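Local structure of nucleoporin NUP116 (Candida glabrata, 3NF5) at residues A[14-19]-A[69-74]; A[104-109]-A[120-125]. The protein is probably a structural component of the nuclear pore complex, seen here as its C-terminal pore-targeting domain of the Nup98-type autopeptidase family. All coordinates share one frame; numbering follows the deposited sequence.

Contacts 1 and 2 sit in one Nup98-type autopeptidase domain and follow one another along the chain, the first closing before the second opens. Their centres lie 26 Å apart and their nearest atoms about 6 Å apart, so they do not touch. The six-stranded antiparallel sheet connects them: strand 16-19 of contact 1 forms one edge, and strand 137-142, whose Tyr141 packs on contact 2, forms the other. Contact 1 joins the first edge to the two-stranded sheet of 70-73 and 76-79. Contact 2 folds the loop after strand 97-101 onto the start of helix 122-132. The two therefore lie near opposite edges of the same sheet, one between two sheets, the other between a loop and a helix.

Contact 1. Residues A[14-19]-A[69-74]; sequences ENYYIS and LVVFQP
With CG of Tyr16 beside its own backbone N and anti to the carbonyl carbon (chi1 -77°), the phenol reaches from strand 16-19 to the backbone of residues 70-72. The reach spans two sheets of the autopeptidase-type domain: strand 16-19 is an edge of the six-stranded antiparallel sheet, whereas strand 70-73 pairs with 76-79 in a separate two-stranded one. The segment axes are 9.8 Å apart at their closest and their directions differ by 138°, so a side chain makes the connection in place of strand pairing. The phenol spans the gap lengthwise and presents its hydroxyl end to the peptide between Val71 and Phe72. Val71 CA lies close to the ring plane, at the edge, 3.4 Å from Tyr16 OH. Farther back along the phenol, Tyr16 CE1 is 3.7 Å from Val70 O. Tyr16 CE1 also comes up loosely to the edge of the Phe72 ring, 4.5 Å from Phe72 CD2. Val70 and Phe72 also pack on Ile49 of strand 47-51, placing the contact against the main sheet. At the backbone of the same tyrosine, Tyr16 N bonds to Asp13 OD2 and to Glu14 O, while Asp67 OD1 makes a weak hydrogen bond with the hydroxyl. The bond across the contact runs from Phe72 N to Tyr16 OH, 3.2 Å long, with an N-H...O angle of 160°.

Contact 2. Residues A[104-109]-A[120-125]; sequences CYPLDK and HRIMER
Pro106 points its ring at the first turn of helix 122-132 and fits against two consecutive residues, Ile122 and Met123. On one side its CB is 3.8 Å from Ile122 CD1, the isoleucine branch and the proline ring running antiparallel. Ile122 CG1 extends anti to the backbone N (chi1 -161°), which carries CD1 to CB while the CG2 branch approaches the proline CG at 3.9 Å. Met123, a selenomethionine, lies roughly perpendicular to the proline: its chain bends at chi2 (-46°) and brings SE within 3.6 Å of Pro106 CD. Its terminal CE goes on to the edge of the Tyr105 ring, 4.0 Å from CD1. Farther out, Tyr141 of strand 137-142 touches Tyr105, Pro106 and Met123, and the Tyr105 hydroxyl is held by the carbonyl O of Ala144. His120, just ahead of the helix, caps it: its ND1 accepts from Ile122 N at 3.0 Å, with the donor nitrogen in the imidazole plane and an N-H...N angle of 165°. Met123 N bonds to His120 O. This is an N-terminal helix cap with an apolar patch beside it, where a proline-bearing loop packs on the first turn.

Contact 1. Residues A[14-19]-A[69-74]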
loop_
_atom_site.group_PDB
_atom_site.type_symbol
_atom_site.label_atom_id
_atom_site.label_comp_id
_atom_site.label_asym_id
_atom_site.label_seq_id
_atom_site.Cartn_x
_atom_site.Cartn_y
_atom_site.Cartn_z
ATOM N N GLU A 14 2.827 -13.211 -7.750
ATOM C CA GLU A 14 4.119 -12.593 -7.669
ATOM C C GLU A 14 3.837 -11.218 -7.015
ATOM O O GLU A 14 2.684 -10.755 -6.877
ATOM C CB GLU A 14 4.696 -12.459 -9.110
ATOM N N ASN A 15 4.864 -10.533 -6.633
ATOM C CA ASN A 15 4.670 -9.131 -6.233
ATOM C C ASN A 15 4.185 -8.868 -4.785
ATOM O O ASN A 15 4.842 -8.058 -4.109
ATOM C CB ASN A 15 3.767 -8.353 -7.202
ATOM C CG ASN A 15 4.132 -8.559 -8.659
ATOM O OD1 ASN A 15 3.317 -9.082 -9.452
ATOM N ND2 ASN A 15 5.339 -8.155 -9.021
ATOM N N TYR A 16 3.100 -9.494 -4.304
ATOM C CA TYR A 16 2.630 -9.172 -2.916
ATOM C C TYR A 16 3.425 -9.905 -1.881
ATOM O O TYR A 16 3.822 -11.025 -2.072
ATOM C CB TYR A 16 1.142 -9.471 -2.642
ATOM C CG TYR A 16 0.244 -8.449 -3.212
ATOM C CD1 TYR A 16 -0.099 -7.323 -2.493
ATOM C CD2 TYR A 16 -0.260 -8.582 -4.501
ATOM C CE1 TYR A 16 -0.934 -6.359 -3.003
ATOM C CE2 TYR A 16 -1.050 -7.567 -5.064
ATOM C CZ TYR A 16 -1.401 -6.482 -4.300
ATOM O OH TYR A 16 -2.205 -5.483 -4.786
ATOM N N TYR A 17 3.551 -9.267 -0.745
ATOM C CA TYR A 17 4.176 -9.857 0.391
ATOM C C TYR A 17 3.553 -9.255 1.648
ATOM O O TYR A 17 2.988 -8.189 1.609
ATOM C CB TYR A 17 5.693 -9.672 0.372
ATOM C CG TYR A 17 6.147 -8.250 0.430
ATOM C CD1 TYR A 17 6.470 -7.646 1.648
ATOM C CD2 TYR A 17 6.232 -7.470 -0.724
ATOM C CE1 TYR A 17 6.886 -6.315 1.711
ATOM C CE2 TYR A 17 6.647 -6.174 -0.673
ATOM C CZ TYR A 17 6.960 -5.594 0.559
ATOM O OH TYR A 17 7.365 -4.325 0.613
ATOM N N ILE A 18 3.673 -9.994 2.743
ATOM C CA ILE A 18 3.176 -9.550 4.058
ATOM C C ILE A 18 4.182 -9.977 5.131
ATOM O O ILE A 18 4.691 -11.095 5.049
ATOM C CB ILE A 18 1.798 -10.138 4.331
ATOM C CG1 ILE A 18 1.123 -9.466 5.516
ATOM C CG2 ILE A 18 1.856 -11.650 4.543
ATOM C CD1 ILE A 18 -0.389 -9.842 5.642
ATOM N N SER A 19 4.411 -9.094 6.116
ATOM C CA SER A 19 5.339 -9.298 7.286
ATOM C C SER A 19 4.656 -8.782 8.538
ATOM O O SER A 19 4.128 -7.692 8.523
ATOM C CB SER A 19 6.622 -8.524 7.050
ATOM O OG SER A 19 7.512 -8.594 8.175
ATOM N N LEU A 69 -8.106 -6.565 0.571
ATOM C CA LEU A 69 -8.197 -5.430 1.487
ATOM C C LEU A 69 -7.153 -4.333 1.161
ATOM O O LEU A 69 -7.403 -3.178 1.347
ATOM C CB LEU A 69 -7.943 -5.887 2.915
ATOM C CG LEU A 69 -9.075 -6.747 3.518
ATOM C CD1 LEU A 69 -8.684 -7.030 4.988
ATOM C CD2 LEU A 69 -10.399 -5.987 3.417
ATOM N N VAL A 70 -5.973 -4.741 0.740
ATOM C CA VAL A 70 -4.869 -3.842 0.441
ATOM C C VAL A 70 -4.436 -4.154 -0.980
ATOM O O VAL A 70 -4.007 -5.290 -1.263
ATOM C CB VAL A 70 -3.654 -4.014 1.387
ATOM C CG1 VAL A 70 -2.564 -2.998 0.993
ATOM C CG2 VAL A 70 -4.052 -3.831 2.871
ATOM N N VAL A 71 -4.557 -3.154 -1.838
ATOM C CA VAL A 71 -4.266 -3.249 -3.300
ATOM C C VAL A 71 -3.378 -2.061 -3.713
ATOM O O VAL A 71 -3.637 -0.926 -3.366
ATOM C CB VAL A 71 -5.595 -3.296 -4.145
ATOM C CG1 VAL A 71 -5.329 -3.166 -5.681
ATOM C CG2 VAL A 71 -6.411 -4.576 -3.873
ATOM N N PHE A 72 -2.281 -2.347 -4.374
ATOM C CA PHE A 72 -1.404 -1.327 -4.988
ATOM C C PHE A 72 -1.408 -1.598 -6.487
ATOM O O PHE A 72 -1.228 -2.727 -6.897
ATOM C CB PHE A 72 0.004 -1.486 -4.449
ATOM C CG PHE A 72 0.127 -1.132 -3.017
ATOM C CD1 PHE A 72 0.215 0.195 -2.639
ATOM C CD2 PHE A 72 0.076 -2.132 -2.031
ATOM C CE1 PHE A 72 0.317 0.517 -1.302
ATOM C CE2 PHE A 72 0.184 -1.794 -0.700
ATOM C CZ PHE A 72 0.277 -0.511 -0.349
ATOM N N GLN A 73 -1.739 -0.582 -7.274
ATOM C CA GLN A 73 -1.736 -0.590 -8.737
ATOM C C GLN A 73 -0.827 0.545 -9.186
ATOM O O GLN A 73 -0.356 1.306 -8.348
ATOM C CB GLN A 73 -3.147 -0.254 -9.203
ATOM C CG GLN A 73 -4.220 -1.253 -8.867
ATOM C CD GLN A 73 -5.493 -0.886 -9.612
ATOM O OE1 GLN A 73 -6.147 0.133 -9.320
ATOM N NE2 GLN A 73 -5.808 -1.671 -10.632
ATOM N N PRO A 74 -0.638 0.716 -10.502
ATOM C CA PRO A 74 0.081 1.913 -10.963
ATOM C C PRO A 74 -0.471 3.224 -10.445
ATOM O O PRO A 74 -1.628 3.576 -10.740
ATOM C CB PRO A 74 -0.067 1.834 -12.521
ATOM C CG PRO A 74 -0.273 0.351 -12.812
ATOM C CD PRO A 74 -1.073 -0.163 -11.636
#

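Contact 2. Residues A[104-109]-A[120-125]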
loop_
_atom_site.group_PDB
_atom_site.type_symbol
_atom_site.label_atom_id
_atom_site.label_comp_id
_atom_site.label_asym_id
_atom_site.label_seq_id
_atom_site.Cartn_x
_atom_site.Cartn_y
_atom_site.Cartn_z
ATOM N N CYS A 104 5.652 7.088 -9.314
ATOM C CA CYS A 104 4.726 8.162 -9.450
ATOM C C CYS A 104 5.429 9.294 -10.169
ATOM O O CYS A 104 6.399 9.840 -9.675
ATOM C CB CYS A 104 4.232 8.623 -8.081
ATOM S SG CYS A 104 3.214 7.354 -7.293
ATOM N N TYR A 105 4.919 9.645 -11.351
ATOM C CA TYR A 105 5.523 10.726 -12.191
ATOM C C TYR A 105 4.379 11.443 -12.852
ATOM O O TYR A 105 3.415 10.778 -13.214
ATOM C CB TYR A 105 6.373 10.118 -13.284
ATOM C CG TYR A 105 7.630 9.415 -12.870
ATOM C CD1 TYR A 105 8.729 10.128 -12.440
ATOM C CD2 TYR A 105 7.731 8.020 -12.945
ATOM C CE1 TYR A 105 9.906 9.466 -12.079
ATOM C CE2 TYR A 105 8.879 7.360 -12.582
ATOM C CZ TYR A 105 9.968 8.073 -12.150
ATOM O OH TYR A 105 11.121 7.394 -11.806
ATOM N N PRO A 106 4.463 12.784 -13.001
ATOM C CA PRO A 106 3.456 13.481 -13.774
ATOM C C PRO A 106 3.496 12.922 -15.164
ATOM O O PRO A 106 4.525 12.363 -15.580
ATOM C CB PRO A 106 3.960 14.937 -13.780
ATOM C CG PRO A 106 5.050 14.980 -12.775
ATOM C CD PRO A 106 5.624 13.648 -12.764
ATOM N N LEU A 107 2.389 13.084 -15.868
ATOM C CA LEU A 107 2.265 12.587 -17.226
ATOM C C LEU A 107 2.170 13.761 -18.206
ATOM O O LEU A 107 1.528 14.790 -17.913
ATOM C CB LEU A 107 1.020 11.679 -17.357
ATOM C CG LEU A 107 0.828 10.646 -16.224
ATOM C CD1 LEU A 107 -0.516 9.971 -16.363
ATOM C CD2 LEU A 107 1.984 9.603 -16.175
ATOM N N ASP A 108 2.820 13.585 -19.355
ATOM C CA ASP A 108 2.582 14.436 -20.561
ATOM C C ASP A 108 1.094 14.431 -20.893
ATOM O O ASP A 108 0.521 13.374 -21.126
ATOM C CB ASP A 108 3.363 13.907 -21.768
ATOM N N LYS A 109 0.481 15.611 -20.899
ATOM C CA LYS A 109 -0.968 15.730 -21.066
ATOM C C LYS A 109 -1.488 15.295 -22.442
ATOM O O LYS A 109 -2.698 15.111 -22.584
ATOM C CB LYS A 109 -1.448 17.162 -20.766
ATOM C CG LYS A 109 -2.927 17.227 -20.352
ATOM C CD LYS A 109 -3.366 18.640 -19.904
ATOM C CE LYS A 109 -3.174 19.666 -21.000
ATOM N NZ LYS A 109 -4.149 20.779 -20.865
ATOM N N HIS A 120 12.547 18.841 -14.673
ATOM C CA HIS A 120 11.379 19.524 -15.241
ATOM C C HIS A 120 10.625 20.334 -14.197
ATOM O O HIS A 120 10.412 19.880 -13.051
ATOM C CB HIS A 120 10.429 18.518 -15.873
ATOM C CG HIS A 120 9.563 19.096 -16.949
ATOM N ND1 HIS A 120 8.511 19.949 -16.681
ATOM C CD2 HIS A 120 9.591 18.943 -18.298
ATOM C CE1 HIS A 120 7.915 20.282 -17.815
ATOM N NE2 HIS A 120 8.545 19.676 -18.808
ATOM N N ARG A 121 10.253 21.549 -14.558
ATOM C CA ARG A 121 9.502 22.392 -13.622
ATOM C C ARG A 121 8.164 21.772 -13.161
ATOM O O ARG A 121 7.572 22.258 -12.166
ATOM C CB ARG A 121 9.206 23.738 -14.241
ATOM C CG ARG A 121 10.441 24.606 -14.493
ATOM C CD ARG A 121 10.087 25.697 -15.485
ATOM N NE ARG A 121 11.294 26.351 -15.975
ATOM C CZ ARG A 121 12.014 27.196 -15.255
ATOM N NH1 ARG A 121 11.651 27.506 -14.014
ATOM N NH2 ARG A 121 13.096 27.743 -15.800
ATOM N N ILE A 122 7.650 20.771 -13.897
ATOM C CA ILE A 122 6.442 20.066 -13.455
ATOM C C ILE A 122 6.650 19.298 -12.145
ATOM O O ILE A 122 5.684 19.041 -11.394
ATOM C CB ILE A 122 5.846 19.119 -14.548
ATOM C CG1 ILE A 122 4.375 18.805 -14.213
ATOM C CG2 ILE A 122 6.745 17.876 -14.802
ATOM C CD1 ILE A 122 3.542 18.381 -15.392
HETATM N N MSE A 123 7.886 18.914 -11.875
HETATM C CA MSE A 123 8.166 18.118 -10.680
HETATM C C MSE A 123 7.759 18.787 -9.373
HETATM O O MSE A 123 7.101 18.145 -8.511
HETATM C CB MSE A 123 9.647 17.703 -10.640
HETATM C CG MSE A 123 10.011 16.666 -11.649
HETATM SE SE MSE A 123 8.734 15.136 -11.745
HETATM C CE MSE A 123 10.002 13.897 -12.499
ATOM N N GLU A 124 8.126 20.069 -9.227
ATOM C CA GLU A 124 7.787 20.833 -8.018
ATOM C C GLU A 124 6.290 21.085 -7.937
ATOM O O GLU A 124 5.707 21.090 -6.851
ATOM C CB GLU A 124 8.545 22.175 -7.926
ATOM N N ARG A 125 5.649 21.290 -9.092
ATOM C CA ARG A 125 4.211 21.459 -9.075
ATOM C C ARG A 125 3.521 20.169 -8.637
ATOM O O ARG A 125 2.531 20.233 -7.929
ATOM C CB ARG A 125 3.675 21.970 -10.454
ATOM C CG ARG A 125 4.077 23.421 -10.760
ATOM C CD ARG A 125 3.289 24.007 -11.970
ATOM N NE ARG A 125 3.531 23.265 -13.196
ATOM C CZ ARG A 125 4.547 23.463 -14.048
ATOM N NH1 ARG A 125 5.469 24.399 -13.840
ATOM N NH2 ARG A 125 4.635 22.700 -15.129
#